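Local coordinates for SnoaL-like domain-containing protein (Silicibacter pomeroyi, PDB 3FLJ), which is of unknown function but adopts the cystatin-like fold of the SnoaL-like family, whose members often hold small molecules in a cone-shaped cavity, at residues 65-70 with 135-140; 25-30 with 115-120. All blocks are in the same frame, centred on the assembly; numbering follows the deposited sequence. Where two conformers were deposited one is given.

Contact 1: residues 65-70 with 135-140; sequences AAVLGH and DAMNAR
His70 of helix 61-74 meets Met137 and Arg140 of helix 127-143 in a partly buried helix-helix contact, apolar on its inner side and polar on its outer side. The axes of the two short segments approach no closer than 10.8 Å, with their directions 127° apart, so long side chains must bridge the space. Arg140 is suited to this: its methylenes come first, with CB lying 3.6 Å from His70 ND1, and its chain, extended from CG to NE, then slants past the ring so that the guanidinium lies with one face over the backbone oxygen of His70. From there Arg140 NH1 gives a weak hydrogen bond to His70 ND1, 3.3 Å long with an angle of 151° at the hydrogen, reaching the imidazole at its edge and in its plane. The ring is offered to this donor because His70 CG stands anti to the carbonyl carbon, chi1 -74°. Imidazole fits the place because it has a nitrogen for each of two partners: NE2 is hydrogen-bonded to Asp144, just beyond helix 127-143. With an alanine here, Arg140 NH1 and the Asp144 carboxylate would probably lose this partner and a gap would open against the Arg140 methylenes. Met137, present as selenomethionine, is flexible enough to bend at chi2 and chi3, which carries its tip inward. Met137 SE lies 3.8 Å from His70 CB, and Met137 CE packs 3.9 Å from Val67 CG1, so that Met137 lies across Val67 rather than beside it. Val67, compact and branched, also touches Phe49 of strand 47-50 and Phe147 of helix 147-150, so here helix 61-74 touches the sheet through Phe49, and the C-terminal helices through Phe147 and Met137.

Contact 2: residues 25-30 with 115-120; sequences ARMQEV and GLIQDF
Met27 reaches from helix 22-31 to touch Ile117 and Phe120 of strand 117-125. Met27 CB starts well back, 4.8 Å from the nearest strand atom, Ile117 CD1. With CG anti to the backbone N, chi1 179°, and the chain extended beyond it, Met27 CG comes to 4.3 Å from Ile117 CD1. Met27 SE, since the residue is selenomethionine, then packs 3.9 Å from Ile117 CD1. At the tip, Met27 CE sits 3.7 Å from both CE2 and CZ of Phe120, approaching the ring obliquely. A long, unbranched, apolar chain suits this span, while beta-branched Ile117 suits a strand and the broad ring of Phe120 fills the buried end. Ile109 of strand 101-111 touches Met27 and Phe120 as well, and the ring of Phe49 meets that of Phe120 edge-to-face. Residues 117 and 120 would not normally share a side of a strand; Gln118 and Asp119 together face Thr110 in a classic beta bulge, which brings both side chains toward the helix. Such packing of a helix on a curved sheet is typical of cystatin-like folds, and an unidentified bound molecule about 4 Å from the Phe120 side chain may mark a pocket.

Overall arrangement
From the N terminus the chain passes first through 25-30 in helix 22-31, then through 65-70 in helix 61-74, before the long antiparallel strands are laid down. Contact 2 closes its loop when 115-120 enters strand 117-125; contact 1 closes only afterwards, at 135-140 in the helix that follows that strand. The two loops therefore cross, each early helix meeting a partner that comes much later in the chain, one in the last strand and one in the helix after it. Contact 2 ties an early helix to the sheet, contact 1 joins two helices, and their centres are about 18 Å apart. They nevertheless meet directly, Leu68 CD1 packing 3.8 Å from Phe120 CE2.

Contact 1: residues 65-70 with 135-140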
ATOM      1  N   ALA A  65      -1.017 -19.858  -3.217  1.00 44.35           N
ATOM      2  CA  ALA A  65      -0.573 -19.896  -4.627  1.00 44.16           C
ATOM      3  C   ALA A  65      -1.783 -19.820  -5.589  1.00 44.33           C
ATOM      4  O   ALA A  65      -1.724 -19.113  -6.595  1.00 44.78           O
ATOM      5  CB  ALA A  65       0.288 -21.147  -4.907  1.00 43.21           C
ATOM      6  N   ALA A  66      -2.860 -20.541  -5.252  1.00 43.87           N
ATOM      7  CA  ALA A  66      -4.131 -20.517  -6.003  1.00 43.43           C
ATOM      8  C   ALA A  66      -4.781 -19.139  -6.001  1.00 42.57           C
ATOM      9  O   ALA A  66      -5.223 -18.672  -7.049  1.00 43.26           O
ATOM     10  CB  ALA A  66      -5.109 -21.572  -5.469  1.00 43.69           C
ATOM     11  N   VAL A  67      -4.817 -18.487  -4.837  1.00 42.31           N
ATOM     12  CA  VAL A  67      -5.370 -17.135  -4.708  1.00 42.80           C
ATOM     13  C   VAL A  67      -4.542 -16.154  -5.540  1.00 43.45           C
ATOM     14  O   VAL A  67      -5.110 -15.392  -6.316  1.00 44.33           O
ATOM     15  CB  VAL A  67      -5.507 -16.668  -3.211  1.00 43.22           C
ATOM     16  CG1 VAL A  67      -5.981 -15.211  -3.120  1.00 42.37           C
ATOM     17  CG2 VAL A  67      -6.482 -17.569  -2.476  1.00 42.26           C
ATOM     18  N   LEU A  68      -3.211 -16.211  -5.409  1.00 43.06           N
ATOM     19  CA  LEU A  68      -2.308 -15.326  -6.174  1.00 43.41           C
ATOM     20  C   LEU A  68      -2.413 -15.528  -7.690  1.00 44.36           C
ATOM     21  O   LEU A  68      -2.324 -14.546  -8.441  1.00 46.06           O
ATOM     22  CB  LEU A  68      -0.853 -15.458  -5.699  1.00 44.11           C
ATOM     23  CG  LEU A  68      -0.561 -14.906  -4.295  1.00 43.56           C
ATOM     24  CD1 LEU A  68       0.812 -15.399  -3.802  1.00 45.89           C
ATOM     25  CD2 LEU A  68      -0.630 -13.361  -4.271  1.00 45.31           C
ATOM     26  N   GLY A  69      -2.598 -16.785  -8.114  1.00 43.57           N
ATOM     27  CA  GLY A  69      -2.862 -17.132  -9.517  1.00 44.51           C
ATOM     28  C   GLY A  69      -4.100 -16.413 -10.049  1.00 44.74           C
ATOM     29  O   GLY A  69      -4.046 -15.829 -11.135  1.00 44.30           O
ATOM     30  N   HIS A  70      -5.187 -16.421  -9.260  1.00 45.24           N
ATOM     31  CA  HIS A  70      -6.428 -15.696  -9.610  1.00 45.18           C
ATOM     32  C   HIS A  70      -6.252 -14.179  -9.637  1.00 45.12           C
ATOM     33  O   HIS A  70      -6.802 -13.536 -10.523  1.00 46.12           O
ATOM     34  CB  HIS A  70      -7.606 -16.076  -8.699  1.00 45.56           C
ATOM     35  CG  HIS A  70      -8.163 -17.436  -8.981  1.00 43.75           C
ATOM     36  ND1 HIS A  70      -8.753 -17.751 -10.185  1.00 44.34           N
ATOM     37  CD2 HIS A  70      -8.241 -18.552  -8.219  1.00 46.46           C
ATOM     38  CE1 HIS A  70      -9.164 -19.007 -10.158  1.00 44.57           C
ATOM     39  NE2 HIS A  70      -8.862 -19.517  -8.976  1.00 41.63           N
ATOM     40  N   ASP A 135     -15.107  -7.984  -6.375  1.00 44.08           N
ATOM     41  CA  ASP A 135     -16.173  -8.616  -7.164  1.00 44.49           C
ATOM     42  C   ASP A 135     -15.627  -9.699  -8.108  1.00 43.82           C
ATOM     43  O   ASP A 135     -16.168 -10.808  -8.128  1.00 42.57           O
ATOM     44  CB  ASP A 135     -16.996  -7.574  -7.936  1.00 46.11           C
ATOM     45  CG  ASP A 135     -17.810  -6.638  -7.014  1.00 51.79           C
ATOM     46  OD1 ASP A 135     -17.976  -6.931  -5.799  1.00 53.21           O
ATOM     47  OD2 ASP A 135     -18.292  -5.601  -7.528  1.00 55.20           O
ATOM     48  N   ALA A 136     -14.540  -9.389  -8.830  1.00 42.74           N
ATOM     49  CA  ALA A 136     -13.882 -10.360  -9.733  1.00 42.45           C
ATOM     50  C   ALA A 136     -13.352 -11.597  -8.986  1.00 42.11           C
ATOM     51  O   ALA A 136     -13.515 -12.725  -9.468  1.00 41.98           O
ATOM     52  CB  ALA A 136     -12.761  -9.701 -10.549  1.00 41.42           C
HETATM   53  N   MSE A 137     -12.761 -11.377  -7.810  1.00 42.10           N
HETATM   54  CA  MSE A 137     -12.210 -12.462  -6.965  1.00 42.64           C
HETATM   55  C   MSE A 137     -13.294 -13.328  -6.324  1.00 42.81           C
HETATM   56  O   MSE A 137     -13.099 -14.544  -6.211  1.00 43.71           O
HETATM   57  CB  MSE A 137     -11.226 -11.927  -5.904  1.00 42.51           C
HETATM   58  CG  MSE A 137      -9.905 -11.391  -6.473  1.00 42.37           C
HETATM   59 SE   MSE A 137      -8.851 -12.760  -7.373  0.75 39.23          SE
HETATM   60  CE  MSE A 137      -8.474 -13.877  -5.759  1.00 42.65           C
ATOM     61  N   ASN A 138     -14.407 -12.721  -5.892  1.00 42.63           N
ATOM     62  CA  ASN A 138     -15.562 -13.491  -5.392  1.00 42.42           C
ATOM     63  C   ASN A 138     -16.037 -14.490  -6.466  1.00 42.18           C
ATOM     64  O   ASN A 138     -16.240 -15.659  -6.158  1.00 42.18           O
ATOM     65  CB  ASN A 138     -16.747 -12.601  -4.995  1.00 42.63           C
ATOM     66  CG  ASN A 138     -16.502 -11.780  -3.743  1.00 47.19           C
ATOM     67  OD1 ASN A 138     -15.592 -12.045  -2.937  1.00 47.77           O
ATOM     68  ND2 ASN A 138     -17.324 -10.739  -3.580  1.00 47.53           N
ATOM     69  N   ALA A 139     -16.165 -14.013  -7.711  1.00 41.44           N
ATOM     70  CA  ALA A 139     -16.581 -14.851  -8.846  1.00 41.48           C
ATOM     71  C   ALA A 139     -15.605 -16.014  -9.137  1.00 40.34           C
ATOM     72  O   ALA A 139     -16.032 -17.162  -9.287  1.00 39.53           O
ATOM     73  CB  ALA A 139     -16.797 -13.991 -10.105  1.00 40.97           C
ATOM     74  N   ARG A 140     -14.310 -15.708  -9.184  1.00 40.33           N
ATOM     75  CA  ARG A 140     -13.253 -16.718  -9.442  1.00 41.17           C
ATOM     76  C   ARG A 140     -13.120 -17.798  -8.371  1.00 40.79           C
ATOM     77  O   ARG A 140     -13.052 -18.988  -8.696  1.00 39.78           O
ATOM     78  CB  ARG A 140     -11.892 -16.049  -9.630  1.00 41.46           C
ATOM     79  CG  ARG A 140     -11.797 -15.311 -10.920  1.00 43.41           C
ATOM     80  CD  ARG A 140     -10.487 -14.612 -11.042  1.00 49.96           C
ATOM     81  NE  ARG A 140     -10.220 -14.260 -12.436  1.00 56.72           N
ATOM     82  CZ  ARG A 140      -9.737 -15.083 -13.384  1.00 57.87           C
ATOM     83  NH1 ARG A 140      -9.454 -16.374 -13.136  1.00 56.60           N
ATOM     84  NH2 ARG A 140      -9.553 -14.610 -14.624  1.00 57.96           N
TER

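Contact 2: residues 25-30 with 115-120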
ATOM      1  N   ALA A  25      13.832 -11.014  -6.385  1.00 44.94           N
ATOM      2  CA  ALA A  25      14.106 -10.993  -7.843  1.00 46.38           C
ATOM      3  C   ALA A  25      13.209 -12.005  -8.598  1.00 47.21           C
ATOM      4  O   ALA A  25      12.568 -11.635  -9.592  1.00 46.77           O
ATOM      5  CB  ALA A  25      15.594 -11.278  -8.134  1.00 45.42           C
ATOM      6  N   ARG A  26      13.152 -13.246  -8.084  1.00 48.56           N
ATOM      7  CA  ARG A  26      12.337 -14.317  -8.693  0.50 49.08           C
ATOM      8  C   ARG A  26      10.828 -14.002  -8.659  1.00 49.13           C
ATOM      9  O   ARG A  26      10.112 -14.269  -9.629  1.00 48.52           O
ATOM     10  CB  ARG A  26      12.655 -15.684  -8.045  0.50 49.11           C
ATOM     11  CG  ARG A  26      11.940 -16.924  -8.637  0.50 49.05           C
ATOM     12  CD  ARG A  26      12.061 -17.054 -10.163  0.50 49.63           C
ATOM     13  NE  ARG A  26      11.431 -18.285 -10.647  0.50 49.76           N
ATOM     14  CZ  ARG A  26      11.099 -18.556 -11.918  0.50 51.19           C
ATOM     15  NH1 ARG A  26      11.323 -17.695 -12.926  0.50 51.59           N
ATOM     16  NH2 ARG A  26      10.516 -19.729 -12.194  0.50 51.94           N
HETATM   17  N   MSE A  27      10.364 -13.434  -7.554  1.00 49.86           N
HETATM   18  CA  MSE A  27       8.961 -13.035  -7.367  1.00 52.89           C
HETATM   19  C   MSE A  27       8.443 -12.045  -8.429  1.00 54.54           C
HETATM   20  O   MSE A  27       7.289 -12.158  -8.846  1.00 54.78           O
HETATM   21  CB  MSE A  27       8.829 -12.427  -5.964  1.00 51.94           C
HETATM   22  CG  MSE A  27       7.534 -11.927  -5.540  1.00 57.00           C
HETATM   23 SE   MSE A  27       7.829 -11.055  -3.868  0.75 50.57          SE
HETATM   24  CE  MSE A  27       6.075 -10.471  -3.854  1.00 49.05           C
ATOM     25  N   GLN A  28       9.289 -11.091  -8.840  1.00 56.93           N
ATOM     26  CA  GLN A  28       8.915 -10.063  -9.835  1.00 59.30           C
ATOM     27  C   GLN A  28       8.521 -10.682 -11.166  1.00 64.09           C
ATOM     28  O   GLN A  28       7.439 -10.401 -11.688  1.00 65.89           O
ATOM     29  CB  GLN A  28      10.042  -9.061 -10.064  1.00 59.78           C
ATOM     30  CG  GLN A  28      10.285  -8.157  -8.888  1.00 60.54           C
ATOM     31  CD  GLN A  28      11.535  -7.320  -9.063  1.00 60.28           C
ATOM     32  OE1 GLN A  28      12.477  -7.428  -8.276  1.00 65.26           O
ATOM     33  NE2 GLN A  28      11.570  -6.516 -10.120  1.00 55.71           N
ATOM     34  N   GLU A  29       9.404 -11.534 -11.674  1.00 67.90           N
ATOM     35  CA  GLU A  29       9.161 -12.270 -12.926  1.00 72.33           C
ATOM     36  C   GLU A  29       7.990 -13.287 -12.921  1.00 73.32           C
ATOM     37  O   GLU A  29       7.417 -13.523 -13.988  1.00 74.82           O
ATOM     38  CB  GLU A  29      10.477 -12.887 -13.482  1.00 72.92           C
ATOM     39  CG  GLU A  29      11.324 -13.829 -12.563  1.00 75.01           C
ATOM     40  CD  GLU A  29      12.759 -14.103 -13.070  1.00 74.47           C
ATOM     41  OE1 GLU A  29      13.230 -13.453 -14.035  1.00 81.33           O
ATOM     42  OE2 GLU A  29      13.441 -14.967 -12.467  1.00 78.29           O
ATOM     43  N   VAL A  30       7.593 -13.792 -11.742  1.00 73.21           N
ATOM     44  CA  VAL A  30       6.564 -14.848 -11.575  1.00 73.48           C
ATOM     45  C   VAL A  30       5.164 -14.363 -11.138  1.00 74.13           C
ATOM     46  O   VAL A  30       4.160 -14.861 -11.668  1.00 73.37           O
ATOM     47  CB  VAL A  30       7.096 -15.932 -10.568  1.00 72.62           C
ATOM     48  CG1 VAL A  30       6.035 -16.935 -10.165  1.00 73.71           C
ATOM     49  CG2 VAL A  30       8.285 -16.650 -11.165  1.00 71.89           C
ATOM     50  N   GLY A 115      14.571 -17.801   3.479  1.00 44.70           N
ATOM     51  CA  GLY A 115      14.415 -16.958   2.296  1.00 45.12           C
ATOM     52  C   GLY A 115      13.081 -17.043   1.569  1.00 44.28           C
ATOM     53  O   GLY A 115      12.939 -16.399   0.551  1.00 43.90           O
ATOM     54  N   LEU A 116      12.121 -17.819   2.087  1.00 44.24           N
ATOM     55  CA  LEU A 116      10.790 -17.980   1.483  1.00 44.47           C
ATOM     56  C   LEU A 116       9.848 -16.907   2.031  1.00 44.68           C
ATOM     57  O   LEU A 116      10.091 -16.345   3.110  1.00 44.83           O
ATOM     58  CB  LEU A 116      10.236 -19.388   1.757  1.00 43.56           C
ATOM     59  CG  LEU A 116      11.074 -20.562   1.227  1.00 44.78           C
ATOM     60  CD1 LEU A 116      10.494 -21.914   1.655  1.00 43.89           C
ATOM     61  CD2 LEU A 116      11.241 -20.521  -0.291  1.00 48.25           C
ATOM     62  N   ILE A 117       8.769 -16.643   1.288  1.00 44.47           N
ATOM     63  CA  ILE A 117       7.776 -15.637   1.656  1.00 44.87           C
ATOM     64  C   ILE A 117       6.929 -16.181   2.817  1.00 45.56           C
ATOM     65  O   ILE A 117       6.212 -17.169   2.642  1.00 45.47           O
ATOM     66  CB  ILE A 117       6.872 -15.235   0.448  1.00 44.88           C
ATOM     67  CG1 ILE A 117       7.735 -14.640  -0.690  1.00 45.78           C
ATOM     68  CG2 ILE A 117       5.796 -14.239   0.887  1.00 43.99           C
ATOM     69  CD1 ILE A 117       6.975 -14.335  -1.972  1.00 46.03           C
ATOM     70  N   GLN A 118       7.040 -15.529   3.984  1.00 45.96           N
ATOM     71  CA  GLN A 118       6.315 -15.906   5.207  1.00 45.48           C
ATOM     72  C   GLN A 118       5.009 -15.111   5.332  1.00 44.72           C
ATOM     73  O   GLN A 118       3.993 -15.689   5.688  1.00 44.34           O
ATOM     74  CB  GLN A 118       7.192 -15.688   6.446  1.00 45.34           C
ATOM     75  CG  GLN A 118       6.640 -16.288   7.757  1.00 47.44           C
ATOM     76  CD  GLN A 118       6.511 -17.822   7.717  1.00 51.56           C
ATOM     77  OE1 GLN A 118       7.508 -18.547   7.798  1.00 54.20           O
ATOM     78  NE2 GLN A 118       5.273 -18.310   7.601  1.00 51.44           N
ATOM     79  N   ASP A 119       5.074 -13.796   5.111  1.00 44.23           N
ATOM     80  CA  ASP A 119       3.901 -12.892   5.128  1.00 44.86           C
ATOM     81  C   ASP A 119       3.876 -12.102   3.831  1.00 44.30           C
ATOM     82  O   ASP A 119       4.908 -11.575   3.425  1.00 43.60           O
ATOM     83  CB  ASP A 119       3.960 -11.917   6.292  1.00 46.39           C
ATOM     84  CG  ASP A 119       3.901 -12.610   7.627  1.00 49.59           C
ATOM     85  OD1 ASP A 119       2.830 -13.134   7.958  1.00 55.99           O
ATOM     86  OD2 ASP A 119       4.914 -12.597   8.341  1.00 57.88           O
ATOM     87  N   PHE A 120       2.695 -12.023   3.217  1.00 43.94           N
ATOM     88  CA  PHE A 120       2.449 -11.359   1.930  1.00 43.20           C
ATOM     89  C   PHE A 120       1.139 -10.581   2.155  1.00 43.51           C
ATOM     90  O   PHE A 120       0.057 -11.174   2.170  1.00 43.21           O
ATOM     91  CB  PHE A 120       2.319 -12.457   0.856  1.00 43.14           C
ATOM     92  CG  PHE A 120       2.397 -11.980  -0.590  1.00 42.77           C
ATOM     93  CD1 PHE A 120       1.828 -10.769  -1.040  1.00 43.51           C
ATOM     94  CD2 PHE A 120       2.971 -12.830  -1.552  1.00 43.40           C
ATOM     95  CE1 PHE A 120       1.904 -10.392  -2.391  1.00 42.50           C
ATOM     96  CE2 PHE A 120       3.044 -12.453  -2.913  1.00 43.49           C
ATOM     97  CZ  PHE A 120       2.500 -11.230  -3.325  1.00 46.46           C
TER